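Local coordinates for terminase large subunit (Thermus phage G20c, PDB 5M1P), which powers viral DNA translocation into empty capsids as an ATP-driven motor and cuts the viral genome as an endonuclease at the start and end of packaging, at residues D30-A41 with S84-D95; R21-E29 with I62-G70. All coordinates share one frame; numbering follows the deposited sequence.

Interaction 1: residues D30-A41 with S84-D95; sequences DYRPDHIYCIGA and SEDYGHAYVVAD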
loop_
_atom_site.group_PDB
_atom_site.type_symbol
_atom_site.label_atom_id
_atom_site.label_comp_id
_atom_site.label_asym_id
_atom_site.label_seq_id
_atom_site.Cartn_x
_atom_site.Cartn_y
_atom_site.Cartn_z
ATOM N N ASP A 30 4.194 10.502 14.134
ATOM C CA ASP A 30 3.471 11.667 13.664
ATOM C C ASP A 30 4.334 12.406 12.650
ATOM O O ASP A 30 5.530 12.140 12.506
ATOM C CB ASP A 30 3.047 12.546 14.845
ATOM C CG ASP A 30 1.894 11.940 15.647
ATOM O OD1 ASP A 30 0.989 11.308 15.059
ATOM O OD2 ASP A 30 1.864 12.128 16.873
ATOM N N TYR A 31 3.691 13.298 11.906
ATOM C CA TYR A 31 4.328 14.086 10.864
ATOM C C TYR A 31 5.592 14.813 11.358
ATOM O O TYR A 31 5.566 15.487 12.391
ATOM C CB TYR A 31 3.315 15.114 10.373
ATOM C CG TYR A 31 3.826 16.099 9.349
ATOM C CD1 TYR A 31 4.516 15.667 8.204
ATOM C CD2 TYR A 31 3.572 17.464 9.485
ATOM C CE1 TYR A 31 4.955 16.554 7.243
ATOM C CE2 TYR A 31 3.999 18.364 8.527
ATOM C CZ TYR A 31 4.706 17.918 7.416
ATOM O OH TYR A 31 5.148 18.815 6.462
ATOM N N ARG A 32 6.673 14.688 10.585
ATOM C CA ARG A 32 7.914 15.458 10.752
ATOM C C ARG A 32 8.004 16.415 9.561
ATOM O O ARG A 32 8.160 15.960 8.437
ATOM C CB ARG A 32 9.126 14.526 10.678
ATOM C CG ARG A 32 9.283 13.480 11.763
ATOM C CD ARG A 32 10.547 12.680 11.472
ATOM N NE ARG A 32 11.739 13.528 11.316
ATOM C CZ ARG A 32 12.692 13.724 12.233
ATOM N NH1 ARG A 32 12.645 13.138 13.429
ATOM N NH2 ARG A 32 13.718 14.521 11.945
ATOM N N PRO A 33 7.939 17.742 9.783
ATOM C CA PRO A 33 7.889 18.657 8.622
ATOM C C PRO A 33 9.167 18.827 7.799
ATOM O O PRO A 33 9.116 19.390 6.701
ATOM C CB PRO A 33 7.490 19.996 9.248
ATOM C CG PRO A 33 8.034 19.910 10.625
ATOM C CD PRO A 33 7.885 18.476 11.057
ATOM N N ASP A 34 10.295 18.359 8.323
ATOM C CA ASP A 34 11.540 18.295 7.559
ATOM C C ASP A 34 11.604 17.135 6.543
ATOM O O ASP A 34 12.543 17.074 5.743
ATOM C CB ASP A 34 12.755 18.237 8.502
ATOM C CG ASP A 34 12.706 17.064 9.482
ATOM O OD1 ASP A 34 11.621 16.474 9.709
ATOM O OD2 ASP A 34 13.762 16.748 10.057
ATOM N N HIS A 35 10.637 16.214 6.584
ATOM C CA HIS A 35 10.591 15.084 5.670
ATOM C C HIS A 35 9.448 15.202 4.675
ATOM O O HIS A 35 8.468 15.918 4.904
ATOM C CB HIS A 35 10.471 13.785 6.455
ATOM C CG HIS A 35 11.699 13.450 7.245
ATOM N ND1 HIS A 35 11.790 12.322 8.025
ATOM C CD2 HIS A 35 12.892 14.085 7.361
ATOM C CE1 HIS A 35 12.981 12.273 8.593
ATOM N NE2 HIS A 35 13.666 13.337 8.213
ATOM N N ILE A 36 9.591 14.484 3.568
ATOM C CA ILE A 36 8.613 14.458 2.483
ATOM C C ILE A 36 7.974 13.068 2.508
ATOM O O ILE A 36 8.660 12.064 2.707
ATOM C CB ILE A 36 9.306 14.743 1.127
ATOM C CG1 ILE A 36 9.850 16.180 1.089
ATOM C CG2 ILE A 36 8.374 14.495 -0.054
ATOM C CD1 ILE A 36 8.804 17.256 0.878
ATOM N N TYR A 37 6.659 13.021 2.302
ATOM C CA TYR A 37 5.893 11.781 2.397
ATOM C C TYR A 37 5.101 11.529 1.131
ATOM O O TYR A 37 4.777 12.455 0.377
ATOM C CB TYR A 37 4.898 11.892 3.546
ATOM C CG TYR A 37 5.516 12.037 4.908
ATOM C CD1 TYR A 37 6.007 13.264 5.363
ATOM C CD2 TYR A 37 5.605 10.948 5.757
ATOM C CE1 TYR A 37 6.564 13.388 6.623
ATOM C CE2 TYR A 37 6.160 11.069 7.024
ATOM C CZ TYR A 37 6.637 12.297 7.451
ATOM O OH TYR A 37 7.172 12.436 8.716
ATOM N N CYS A 38 4.769 10.262 0.915
ATOM C CA CYS A 38 3.781 9.898 -0.087
ATOM C C CYS A 38 2.888 8.852 0.547
ATOM O O CYS A 38 3.205 8.341 1.630
ATOM C CB CYS A 38 4.439 9.393 -1.367
ATOM S SG CYS A 38 5.208 7.772 -1.220
ATOM N N ILE A 39 1.778 8.547 -0.117
ATOM C CA ILE A 39 0.795 7.609 0.398
ATOM C C ILE A 39 0.414 6.627 -0.694
ATOM O O ILE A 39 -0.165 7.030 -1.698
ATOM C CB ILE A 39 -0.485 8.333 0.875
ATOM C CG1 ILE A 39 -0.128 9.472 1.847
ATOM C CG2 ILE A 39 -1.468 7.338 1.483
ATOM C CD1 ILE A 39 -1.304 10.283 2.334
ATOM N N GLY A 40 0.733 5.350 -0.505
ATOM C CA GLY A 40 0.265 4.313 -1.418
ATOM C C GLY A 40 -1.195 4.048 -1.149
ATOM O O GLY A 40 -1.556 3.816 0.007
ATOM N N ALA A 41 -2.043 4.068 -2.185
ATOM C CA ALA A 41 -3.473 3.918 -1.980
ATOM C C ALA A 41 -4.057 2.851 -2.887
ATOM O O ALA A 41 -4.034 2.979 -4.121
ATOM C CB ALA A 41 -4.163 5.247 -2.191
ATOM N N SER A 84 -3.244 12.855 3.832
ATOM C CA SER A 84 -2.372 13.704 3.046
ATOM C C SER A 84 -2.091 15.011 3.790
ATOM O O SER A 84 -0.937 15.411 3.934
ATOM C CB SER A 84 -2.991 14.004 1.685
ATOM O OG SER A 84 -2.221 14.948 0.977
ATOM N N GLU A 85 -3.151 15.648 4.280
ATOM C CA GLU A 85 -3.006 16.900 5.011
ATOM C C GLU A 85 -2.209 16.717 6.307
ATOM O O GLU A 85 -1.354 17.543 6.627
ATOM C CB GLU A 85 -4.381 17.529 5.275
ATOM C CG GLU A 85 -5.036 18.089 4.016
ATOM C CD GLU A 85 -6.419 18.666 4.256
ATOM O OE1 GLU A 85 -7.078 19.019 3.256
ATOM O OE2 GLU A 85 -6.873 18.742 5.421
ATOM N N ASP A 86 -2.455 15.618 7.025
ATOM C CA ASP A 86 -1.736 15.343 8.265
ATOM C C ASP A 86 -0.235 15.251 8.018
ATOM O O ASP A 86 0.547 15.671 8.855
ATOM C CB ASP A 86 -2.188 14.023 8.897
ATOM C CG ASP A 86 -3.607 14.061 9.491
ATOM O OD1 ASP A 86 -4.209 15.132 9.667
ATOM O OD2 ASP A 86 -4.120 12.972 9.802
ATOM N N TYR A 87 0.160 14.677 6.881
ATOM C CA TYR A 87 1.574 14.502 6.518
ATOM C C TYR A 87 2.082 15.514 5.478
ATOM O O TYR A 87 2.877 15.195 4.584
ATOM C CB TYR A 87 1.827 13.039 6.137
ATOM C CG TYR A 87 1.757 12.142 7.353
ATOM C CD1 TYR A 87 0.551 11.572 7.776
ATOM C CD2 TYR A 87 2.892 11.897 8.111
ATOM C CE1 TYR A 87 0.495 10.769 8.910
ATOM C CE2 TYR A 87 2.836 11.093 9.228
ATOM C CZ TYR A 87 1.639 10.536 9.635
ATOM O OH TYR A 87 1.586 9.751 10.756
ATOM N N GLY A 88 1.660 16.765 5.647
ATOM C CA GLY A 88 2.246 17.889 4.921
ATOM C C GLY A 88 1.875 17.944 3.458
ATOM O O GLY A 88 2.722 18.226 2.607
ATOM N N HIS A 89 0.609 17.639 3.172
ATOM C CA HIS A 89 0.102 17.478 1.808
ATOM C C HIS A 89 0.890 16.424 1.062
ATOM O O HIS A 89 1.339 16.628 -0.062
ATOM C CB HIS A 89 0.075 18.815 1.054
ATOM C CG HIS A 89 -0.898 19.790 1.624
ATOM N ND1 HIS A 89 -0.509 20.873 2.380
ATOM C CD2 HIS A 89 -2.251 19.825 1.579
ATOM C CE1 HIS A 89 -1.582 21.544 2.763
ATOM N NE2 HIS A 89 -2.651 20.932 2.287
ATOM N N ALA A 90 1.048 15.274 1.718
ATOM C CA ALA A 90 1.723 14.129 1.127
ATOM C C ALA A 90 0.994 13.732 -0.143
ATOM O O ALA A 90 -0.239 13.682 -0.161
ATOM C CB ALA A 90 1.722 12.969 2.097
ATOM N N TYR A 91 1.742 13.437 -1.198
ATOM C CA TYR A 91 1.099 13.033 -2.445
ATOM C C TYR A 91 0.720 11.566 -2.431
ATOM O O TYR A 91 1.433 10.721 -1.867
ATOM C CB TYR A 91 1.938 13.366 -3.667
ATOM C CG TYR A 91 3.168 12.540 -3.914
ATOM C CD1 TYR A 91 4.372 12.880 -3.330
ATOM C CD2 TYR A 91 3.137 11.432 -4.757
ATOM C CE1 TYR A 91 5.527 12.166 -3.584
ATOM C CE2 TYR A 91 4.287 10.706 -5.023
ATOM C CZ TYR A 91 5.479 11.062 -4.414
ATOM O OH TYR A 91 6.629 10.367 -4.660
ATOM N N VAL A 92 -0.409 11.274 -3.053
ATOM C CA VAL A 92 -0.934 9.938 -3.101
ATOM C C VAL A 92 -0.477 9.240 -4.386
ATOM O O VAL A 92 -0.568 9.805 -5.461
ATOM C CB VAL A 92 -2.470 9.973 -3.029
ATOM C CG1 VAL A 92 -3.025 8.554 -3.070
ATOM C CG2 VAL A 92 -2.953 10.688 -1.769
ATOM N N VAL A 93 0.005 8.009 -4.260
ATOM C CA VAL A 93 0.243 7.134 -5.402
ATOM C C VAL A 93 -0.963 6.218 -5.457
ATOM O O VAL A 93 -1.098 5.293 -4.654
ATOM C CB VAL A 93 1.538 6.320 -5.249
ATOM C CG1 VAL A 93 1.818 5.506 -6.507
ATOM C CG2 VAL A 93 2.711 7.225 -4.897
ATOM N N ALA A 94 -1.851 6.497 -6.397
ATOM C CA ALA A 94 -3.194 5.921 -6.394
ATOM C C ALA A 94 -3.332 4.868 -7.473
ATOM O O ALA A 94 -3.119 5.164 -8.644
ATOM C CB ALA A 94 -4.214 7.013 -6.633
ATOM N N ASP A 95 -3.704 3.655 -7.089
ATOM C CA ASP A 95 -4.073 2.651 -8.076
ATOM C C ASP A 95 -5.477 2.956 -8.547
ATOM O O ASP A 95 -6.457 2.559 -7.926
ATOM C CB ASP A 95 -3.983 1.223 -7.547
ATOM C CG ASP A 95 -4.505 0.200 -8.548
ATOM O OD1 ASP A 95 -4.688 0.527 -9.751
ATOM O OD2 ASP A 95 -4.734 -0.947 -8.137
HETATM O O HOH W 1 -0.187 11.112 12.564
HETATM O O HOH W 2 5.000 15.548 2.690
#
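The Tyr31 ring has Gly88 N 3.6 Å above the plane of one face, nearer the rim, and Pro33 N over the centre of the other. Tyr37 CD1 meets its edge, in plane. The Tyr37 ring takes Tyr87 CD2 over one face, 3.5 Å from Tyr37 CE2, and has Arg32 O and water 2 at its edge, in plane. The Tyr37 and Tyr87 ring planes are inclined at 56°. Water 2 joins Tyr37 N to Tyr87 O. The phenol oxygen of Tyr37 accepts a hydrogen bond from Arg32 N. Cys38 CB stands over the centre of the Tyr91 ring, 3.7 Å from its centroid, a CH-pi contact. Tyr91 CG lies between its backbone N and carbonyl carbon (chi1 73°), which brings the ring back over Cys38; its OH bonds to Gln188. Parallel strands 37-41 and 91-94, neighbours in the RNase H-like sheet, are joined by a ladder from Ile39 N to Tyr91 O (2.8 Å) through to Asp95 N and Ala41 O (3.1 Å). Asp95 probably binds a catalytic magnesium ion; its OD1 accepts from Val119 N, and the bound calcium is about 7 Å from its side chain. Strands 49-56 and 114-116 flank the pair, and Leu80 and Leu83 of helix 73-86 pack on Ile39.

Interaction 2: residues R21-E29 with I62-G70; sequences RRGTRLVVE and IACLERMNG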
loop_
_atom_site.group_PDB
_atom_site.type_symbol
_atom_site.label_atom_id
_atom_site.label_comp_id
_atom_site.label_asym_id
_atom_site.label_seq_id
_atom_site.Cartn_x
_atom_site.Cartn_y
_atom_site.Cartn_z
ATOM N N ARG A 21 -2.629 2.063 17.731
ATOM C CA ARG A 21 -3.861 1.916 16.963
ATOM C C ARG A 21 -4.787 3.078 17.332
ATOM O O ARG A 21 -5.178 3.213 18.493
ATOM C CB ARG A 21 -4.521 0.560 17.235
ATOM C CG ARG A 21 -5.615 0.188 16.241
ATOM C CD ARG A 21 -6.060 -1.264 16.405
ATOM N NE ARG A 21 -5.011 -2.240 16.069
ATOM C CZ ARG A 21 -4.853 -2.876 14.899
ATOM N NH1 ARG A 21 -5.661 -2.663 13.855
ATOM N NH2 ARG A 21 -3.838 -3.735 14.760
ATOM N N ARG A 22 -5.089 3.935 16.353
ATOM C CA ARG A 22 -6.033 5.040 16.513
ATOM C C ARG A 22 -7.179 4.788 15.528
ATOM O O ARG A 22 -7.155 5.258 14.379
ATOM C CB ARG A 22 -5.351 6.386 16.243
ATOM C CG ARG A 22 -4.165 6.706 17.153
ATOM C CD ARG A 22 -3.573 8.082 16.852
ATOM N NE ARG A 22 -2.224 8.249 17.404
ATOM C CZ ARG A 22 -1.343 9.193 17.048
ATOM N NH1 ARG A 22 -0.142 9.225 17.628
ATOM N NH2 ARG A 22 -1.636 10.108 16.123
ATOM N N GLY A 23 -8.168 4.014 15.967
ATOM C CA GLY A 23 -9.291 3.634 15.111
ATOM C C GLY A 23 -8.814 2.799 13.937
ATOM O O GLY A 23 -8.221 1.741 14.125
ATOM N N THR A 24 -9.055 3.299 12.723
ATOM C CA THR A 24 -8.628 2.623 11.502
ATOM C C THR A 24 -7.149 2.850 11.156
ATOM O O THR A 24 -6.656 2.264 10.192
ATOM C CB THR A 24 -9.499 3.061 10.305
ATOM O OG1 THR A 24 -9.457 4.482 10.170
ATOM C CG2 THR A 24 -10.949 2.623 10.505
ATOM N N ARG A 25 -6.453 3.693 11.925
ATOM C CA ARG A 25 -5.039 3.983 11.675
ATOM C C ARG A 25 -4.108 3.233 12.603
ATOM O O ARG A 25 -4.370 3.142 13.799
ATOM C CB ARG A 25 -4.740 5.461 11.862
ATOM C CG ARG A 25 -5.510 6.386 10.950
ATOM C CD ARG A 25 -4.994 7.794 11.138
ATOM N NE ARG A 25 -5.635 8.738 10.247
ATOM C CZ ARG A 25 -5.239 9.999 10.075
ATOM N NH1 ARG A 25 -4.196 10.484 10.745
ATOM N NH2 ARG A 25 -5.881 10.784 9.221
ATOM N N LEU A 26 -3.003 2.754 12.046
ATOM C CA LEU A 26 -1.852 2.321 12.824
ATOM C C LEU A 26 -0.797 3.403 12.692
ATOM O O LEU A 26 -0.214 3.565 11.623
ATOM C CB LEU A 26 -1.311 0.992 12.300
ATOM C CG LEU A 26 -2.305 -0.170 12.224
ATOM C CD1 LEU A 26 -1.570 -1.484 11.975
ATOM C CD2 LEU A 26 -3.195 -0.240 13.450
ATOM N N VAL A 27 -0.536 4.135 13.768
ATOM C CA VAL A 27 0.323 5.315 13.692
ATOM C C VAL A 27 1.649 4.950 14.313
ATOM O O VAL A 27 1.720 4.691 15.513
ATOM C CB VAL A 27 -0.276 6.536 14.422
ATOM C CG1 VAL A 27 0.615 7.769 14.239
ATOM C CG2 VAL A 27 -1.673 6.826 13.892
ATOM N N VAL A 28 2.689 4.922 13.484
ATOM C CA VAL A 28 4.052 4.656 13.929
ATOM C C VAL A 28 4.680 5.953 14.417
ATOM O O VAL A 28 5.305 6.006 15.484
ATOM C CB VAL A 28 4.909 4.047 12.800
ATOM C CG1 VAL A 28 6.352 3.890 13.247
ATOM C CG2 VAL A 28 4.353 2.684 12.410
ATOM N N GLU A 29 4.553 6.998 13.617
ATOM C CA GLU A 29 5.056 8.290 14.030
ATOM C C GLU A 29 4.285 9.410 13.388
ATOM O O GLU A 29 3.781 9.300 12.258
ATOM C CB GLU A 29 6.542 8.409 13.750
ATOM C CG GLU A 29 6.948 8.327 12.302
ATOM C CD GLU A 29 8.453 8.261 12.154
ATOM O OE1 GLU A 29 9.063 9.302 11.845
ATOM O OE2 GLU A 29 9.025 7.173 12.387
ATOM N N ILE A 62 7.354 3.394 6.975
ATOM C CA ILE A 62 5.937 3.674 7.044
ATOM C C ILE A 62 5.661 4.413 8.353
ATOM O O ILE A 62 6.029 3.946 9.443
ATOM C CB ILE A 62 5.097 2.380 6.960
ATOM C CG1 ILE A 62 5.286 1.695 5.600
ATOM C CG2 ILE A 62 3.632 2.650 7.266
ATOM C CD1 ILE A 62 4.851 2.520 4.407
ATOM N N ALA A 63 5.054 5.589 8.233
ATOM C CA ALA A 63 4.693 6.424 9.381
ATOM C C ALA A 63 3.288 6.130 9.877
ATOM O O ALA A 63 2.991 6.306 11.060
ATOM C CB ALA A 63 4.807 7.893 9.009
ATOM N N CYS A 64 2.397 5.703 8.973
ATOM C CA CYS A 64 0.999 5.484 9.307
ATOM C C CYS A 64 0.406 4.569 8.250
ATOM O O CYS A 64 0.758 4.692 7.071
ATOM C CB CYS A 64 0.271 6.828 9.306
ATOM S SG CYS A 64 -1.441 6.726 9.843
ATOM N N LEU A 65 -0.453 3.650 8.665
ATOM C CA LEU A 65 -1.172 2.804 7.722
ATOM C C LEU A 65 -2.629 2.777 8.127
ATOM O O LEU A 65 -2.932 2.463 9.267
ATOM C CB LEU A 65 -0.571 1.400 7.729
ATOM C CG LEU A 65 -1.181 0.455 6.677
ATOM C CD1 LEU A 65 -0.097 -0.446 6.110
ATOM C CD2 LEU A 65 -2.340 -0.362 7.217
ATOM N N GLU A 66 -3.524 3.127 7.204
ATOM C CA GLU A 66 -4.955 3.131 7.472
ATOM C C GLU A 66 -5.591 2.057 6.623
ATOM O O GLU A 66 -5.290 1.954 5.432
ATOM C CB GLU A 66 -5.572 4.500 7.170
ATOM C CG GLU A 66 -7.040 4.588 7.563
ATOM C CD GLU A 66 -7.556 6.005 7.698
ATOM O OE1 GLU A 66 -6.876 6.950 7.263
ATOM O OE2 GLU A 66 -8.654 6.170 8.275
ATOM N N ARG A 67 -6.440 1.254 7.253
ATOM C CA ARG A 67 -7.066 0.127 6.582
ATOM C C ARG A 67 -8.500 -0.027 7.052
ATOM O O ARG A 67 -8.781 0.018 8.244
ATOM C CB ARG A 67 -6.282 -1.146 6.886
ATOM C CG ARG A 67 -6.894 -2.419 6.312
ATOM C CD ARG A 67 -5.851 -3.515 6.270
ATOM N NE ARG A 67 -6.288 -4.797 5.708
ATOM C CZ ARG A 67 -6.845 -5.802 6.390
ATOM N NH1 ARG A 67 -7.134 -5.696 7.690
ATOM N NH2 ARG A 67 -7.123 -6.935 5.753
ATOM N N MET A 68 -9.419 -0.200 6.118
ATOM C CA MET A 68 -10.777 -0.576 6.501
ATOM C C MET A 68 -11.452 -1.232 5.322
ATOM O O MET A 68 -10.902 -1.280 4.239
ATOM C CB MET A 68 -11.581 0.626 7.010
ATOM C CG MET A 68 -11.797 1.734 5.997
ATOM S SD MET A 68 -10.309 2.605 5.478
ATOM C CE MET A 68 -11.078 3.860 4.450
ATOM N N ASN A 69 -12.625 -1.788 5.552
ATOM C CA ASN A 69 -13.478 -2.207 4.456
ATOM C C ASN A 69 -14.879 -1.714 4.713
ATOM O O ASN A 69 -15.256 -1.383 5.833
ATOM C CB ASN A 69 -13.413 -3.722 4.190
ATOM C CG ASN A 69 -14.273 -4.542 5.135
ATOM O OD1 ASN A 69 -14.413 -4.209 6.313
ATOM N ND2 ASN A 69 -14.854 -5.631 4.621
ATOM N N GLY A 70 -15.636 -1.647 3.632
ATOM C CA GLY A 70 -16.981 -1.130 3.682
ATOM C C GLY A 70 -17.120 0.373 3.832
ATOM O O GLY A 70 -18.236 0.847 4.000
HETATM O O HOH W 3 -4.879 0.201 9.876
HETATM O O HOH W 4 -7.601 9.500 7.416
HETATM O O HOH W 5 -8.348 8.054 10.145
HETATM O O HOH W 6 8.079 5.377 10.979
#
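Thr24 and Arg25 meet Glu66 where strand 25-27 runs antiparallel to strand 61-69, in the central sheet of the RNase H-like fold. Leu26 and Leu65 form the hydrogen-bonded pair, with Leu26 N 2.8 Å from Leu65 O. Arg25 with Glu66 and Val27 with Cys64 are non-hydrogen-bonded pairs. Arg22 to Arg25 make a type II' turn, which leads from strand 15-22 into strand 25-27.

The Glu66 side chain can be followed outward. CG is anti to the backbone N (chi1 -174°) and the chain stays extended. CB lies 3.9 Å from Thr24 O. CG is closer to the same oxygen. CD passes the aliphatic part of Arg25, 3.9 Å from its CG. At the tip the two oxygens part company. OE2 accepts from Thr24 OG1 at 2.7 Å, on its anti side and 26° out of the carboxylate plane. OE1 faces Arg25 NE in a long salt bridge of 3.7 Å, with the guanidinium and carboxylate planes 67° apart. Two waters bridge this gap. Water 4 links OE1 to Arg25 NH2, and water 5 links OE2 to Arg25 NE. Arg25 has a second partner: its NH1 forms a salt bridge with Asp86. Leu83 of helix 73-86 packs on Glu66, Arg25 and Cys64.

Cys64 SG touches Val27 CG2 and the CD of Arg25. Ala63 and Cys64 both face Val54 of neighbouring strand 49-56, a classic beta bulge. At this end Ala63 O accepts two backbone N-H groups. Val28 N comes from above the carbonyl plane, whereas Glu29 N, 3.1 Å from Ala63 O, lies in that plane on a lone pair.

In the fold
The two contacts belong to one mixed sheet, with centres about 13 Å apart. Along the chain their segments alternate: 21-29, 30-41, 62-70, then 84-95. Strand 25-27 leads into strand 37-42, and strand 61-69 leads into helix 73-86. Across the sheet strand 49-56 separates the pair 91-94 and 37-42 from the pair 61-69 and 25-27. The interactions also touch directly: Tyr87 OH probably bonds to Glu29 O. The end of helix 73-86 and the residue after it therefore join interaction 1 to interaction 2. The Asp95 side chain is about 5 Å from that of Asp42 and the Arg67 side chain about 5 Å from that of Asp177, so strands 91-94 and 61-69 each lead toward the nuclease site.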